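Local structure of transcriptional regulator (Streptococcus thermophilus, 6QER) at residues I72-E77 with D113-E118. The protein probably binds DNA through a helix-turn-helix domain and senses a peptide pheromone through a ComR-type tetratricopeptide domain to regulate transcription. Sequence-based numbering, arbitrary orientation.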
ATOM      1  N   ILE A  72       1.972  22.999  -8.936  1.00 51.79           N
ATOM      2  CA  ILE A  72       1.559  21.674  -8.481  1.00 50.64           C
ATOM      3  C   ILE A  72       2.176  21.296  -7.149  1.00 49.45           C
ATOM      4  O   ILE A  72       2.085  20.143  -6.726  1.00 48.98           O
ATOM      5  CB  ILE A  72       1.967  20.555  -9.455  1.00 45.10           C
ATOM      6  CG1 ILE A  72       3.483  20.516  -9.581  1.00 47.26           C
ATOM      7  CG2 ILE A  72       1.284  20.719 -10.776  1.00 47.28           C
ATOM      8  CD1 ILE A  72       3.996  19.222 -10.105  1.00 42.29           C
ATOM      9  N   THR A  73       2.807  22.257  -6.492  1.00 51.42           N
ATOM     10  CA  THR A  73       3.438  21.989  -5.211  1.00 49.99           C
ATOM     11  C   THR A  73       2.426  21.455  -4.211  1.00 41.38           C
ATOM     12  O   THR A  73       1.362  22.025  -4.019  1.00 43.49           O
ATOM     13  CB  THR A  73       4.120  23.250  -4.653  1.00 52.31           C
ATOM     14  OG1 THR A  73       5.392  23.417  -5.290  1.00 52.43           O
ATOM     15  CG2 THR A  73       4.315  23.143  -3.149  1.00 46.51           C
ATOM     16  N   ILE A  74       2.753  20.324  -3.608  1.00 39.81           N
ATOM     17  CA  ILE A  74       1.898  19.739  -2.583  1.00 34.55           C
ATOM     18  C   ILE A  74       2.442  20.120  -1.220  1.00 32.14           C
ATOM     19  O   ILE A  74       3.573  19.819  -0.892  1.00 33.08           O
ATOM     20  CB  ILE A  74       1.831  18.227  -2.738  1.00 36.41           C
ATOM     21  CG1 ILE A  74       1.363  17.891  -4.160  1.00 34.98           C
ATOM     22  CG2 ILE A  74       0.947  17.614  -1.649  1.00 30.84           C
ATOM     23  CD1 ILE A  74       1.395  16.442  -4.521  1.00 29.57           C
ATOM     24  N   PRO A  75       1.629  20.805  -0.432  1.00 30.02           N
ATOM     25  CA  PRO A  75       2.000  21.329   0.882  1.00 26.56           C
ATOM     26  C   PRO A  75       2.368  20.241   1.881  1.00 27.51           C
ATOM     27  O   PRO A  75       1.746  19.193   1.879  1.00 28.94           O
ATOM     28  CB  PRO A  75       0.734  22.054   1.336  1.00 28.27           C
ATOM     29  CG  PRO A  75      -0.061  22.257   0.120  1.00 27.22           C
ATOM     30  CD  PRO A  75       0.237  21.112  -0.767  1.00 29.56           C
ATOM     31  N   ASP A  76       3.319  20.522   2.757  1.00 27.90           N
ATOM     32  CA  ASP A  76       3.714  19.584   3.800  1.00 27.83           C
ATOM     33  C   ASP A  76       2.566  19.054   4.684  1.00 25.96           C
ATOM     34  O   ASP A  76       2.591  17.908   5.143  1.00 28.10           O
ATOM     35  CB  ASP A  76       4.752  20.268   4.678  1.00 28.45           C
ATOM     36  CG  ASP A  76       6.086  20.391   3.995  1.00 35.49           C
ATOM     37  OD1 ASP A  76       6.112  20.349   2.755  1.00 30.93           O
ATOM     38  OD2 ASP A  76       7.107  20.560   4.688  1.00 39.68           O
ATOM     39  N   GLU A  77       1.543  19.868   4.867  1.00 25.23           N
ATOM     40  CA  GLU A  77       0.424  19.496   5.686  1.00 24.15           C
ATOM     41  C   GLU A  77      -0.254  18.232   5.160  1.00 22.58           C
ATOM     42  O   GLU A  77      -0.740  17.432   5.936  1.00 28.61           O
ATOM     43  CB  GLU A  77      -0.574  20.649   5.799  1.00 25.87           C
ATOM     44  CG  GLU A  77      -1.658  20.403   6.825  1.00 24.03           C
ATOM     45  CD  GLU A  77      -2.706  21.490   6.907  1.00 25.27           C
ATOM     46  OE1 GLU A  77      -3.667  21.303   7.675  1.00 30.18           O
ATOM     47  OE2 GLU A  77      -2.609  22.514   6.194  1.00 30.58           O
ATOM     48  N   ASP A 113      -7.934  19.273  -5.295  1.00 29.14           N
ATOM     49  CA  ASP A 113      -7.644  19.881  -6.587  1.00 32.71           C
ATOM     50  C   ASP A 113      -6.187  19.798  -6.960  1.00 29.67           C
ATOM     51  O   ASP A 113      -5.849  20.015  -8.101  1.00 35.41           O
ATOM     52  CB  ASP A 113      -8.066  21.348  -6.599  1.00 29.75           C
ATOM     53  CG  ASP A 113      -9.553  21.529  -6.616  1.00 32.01           C
ATOM     54  OD1 ASP A 113     -10.265  20.649  -7.115  1.00 31.34           O
ATOM     55  OD2 ASP A 113     -10.020  22.545  -6.073  1.00 36.32           O
ATOM     56  N   ILE A 114      -5.324  19.463  -6.019  1.00 30.50           N
ATOM     57  CA  ILE A 114      -3.914  19.376  -6.334  1.00 27.71           C
ATOM     58  C   ILE A 114      -3.328  17.998  -6.088  1.00 27.43           C
ATOM     59  O   ILE A 114      -2.129  17.852  -6.006  1.00 30.04           O
ATOM     60  CB  ILE A 114      -3.085  20.348  -5.514  1.00 30.43           C
ATOM     61  CG1 ILE A 114      -3.358  20.148  -4.032  1.00 32.85           C
ATOM     62  CG2 ILE A 114      -3.355  21.770  -5.921  1.00 33.76           C
ATOM     63  CD1 ILE A 114      -2.227  20.602  -3.189  1.00 36.37           C
ATOM     64  N   LEU A 115      -4.163  16.983  -5.964  1.00 30.51           N
ATOM     65  CA  LEU A 115      -3.604  15.655  -5.722  1.00 27.75           C
ATOM     66  C   LEU A 115      -3.506  14.876  -7.026  1.00 25.61           C
ATOM     67  O   LEU A 115      -4.450  14.794  -7.798  1.00 29.36           O
ATOM     68  CB  LEU A 115      -4.432  14.906  -4.665  1.00 23.38           C
ATOM     69  CG  LEU A 115      -4.275  15.447  -3.228  1.00 25.10           C
ATOM     70  CD1 LEU A 115      -5.180  14.752  -2.246  1.00 21.86           C
ATOM     71  CD2 LEU A 115      -2.840  15.451  -2.712  1.00 21.80           C
ATOM     72  N   PRO A 116      -2.328  14.343  -7.296  1.00 23.16           N
ATOM     73  CA  PRO A 116      -2.183  13.483  -8.469  1.00 24.24           C
ATOM     74  C   PRO A 116      -2.815  12.115  -8.260  1.00 25.61           C
ATOM     75  O   PRO A 116      -3.150  11.732  -7.153  1.00 25.80           O
ATOM     76  CB  PRO A 116      -0.673  13.378  -8.641  1.00 25.97           C
ATOM     77  CG  PRO A 116      -0.132  13.608  -7.291  1.00 26.19           C
ATOM     78  CD  PRO A 116      -1.058  14.551  -6.593  1.00 25.39           C
ATOM     79  N   GLU A 117      -2.957  11.401  -9.366  1.00 26.28           N
ATOM     80  CA  GLU A 117      -3.712  10.157  -9.453  1.00 26.88           C
ATOM     81  C   GLU A 117      -3.249   9.079  -8.476  1.00 25.49           C
ATOM     82  O   GLU A 117      -4.042   8.408  -7.847  1.00 28.26           O
ATOM     83  CB  GLU A 117      -3.628   9.626 -10.868  1.00 28.11           C
ATOM     84  CG  GLU A 117      -4.425   8.400 -11.038  1.00 26.77           C
ATOM     85  CD  GLU A 117      -4.553   8.010 -12.450  1.00 28.74           C
ATOM     86  OE1 GLU A 117      -5.366   8.639 -13.161  1.00 28.90           O
ATOM     87  OE2 GLU A 117      -3.841   7.062 -12.835  1.00 31.10           O
ATOM     88  N   GLU A 118      -1.941   8.956  -8.363  1.00 27.47           N
ATOM     89  CA  GLU A 118      -1.341   7.987  -7.493  1.00 25.05           C
ATOM     90  C   GLU A 118      -1.702   8.230  -6.022  1.00 22.61           C
ATOM     91  O   GLU A 118      -1.978   7.288  -5.294  1.00 27.36           O
ATOM     92  CB  GLU A 118       0.181   7.966  -7.656  1.00 24.11           C
ATOM     93  CG  GLU A 118       0.704   7.701  -9.055  1.00 25.73           C
ATOM     94  CD  GLU A 118       1.156   8.952  -9.838  1.00 29.27           C
ATOM     95  OE1 GLU A 118       0.383   9.911 -10.011  1.00 29.72           O
ATOM     96  OE2 GLU A 118       2.316   8.955 -10.259  1.00 33.77           O
TER
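With chi1 at 54°, CG1 of Ile114 sits between its own backbone N and carbonyl carbon, and an extended chi2 sends CD1 out to the ring of Pro75. In Ile74 the arm CG1-CD1 lies beside the backbone N (chi1 -56°), with chi2 again extended, and runs toward Pro116. Two end-on meetings result. Ile114 CD1 touches Pro75 CD at 3.5 Å, and Ile74 CD1 meets Pro116 CD at 3.7 Å, so Ile74 and Ile114 each end on the delta carbon of a proline across the contact. Between them, Ile74 CG1 passes 4.0 Å from the backbone Ile114 O. Ile114 CD1 also lies 3.9 Å from Thr73 O. The other branch of Ile74, CG2, only grazes Leu115 CD2 at 4.5 Å.

The patch joins the starts of two helices of the ComR-type tetratricopeptide region, 76-86 and 117-128, with Pro116 as N-cap residue of the latter. Pro75 also packs on Phe111, Ile74 on Tyr79 and Leu115 on Tyr78. Farther along, Glu117 forms a salt bridge with Arg39, and Ile72 touches Leu3 and Ile7, placing the contact beside the helix-turn-helix region, which probably binds DNA. Across the two segments there is van der Waals packing of aliphatic groups, against one another and against two backbone oxygens, without hydrogen bonds or charge pairs; this small interface therefore depends on close apposition rather than directional bonds, as one part of the packing around it.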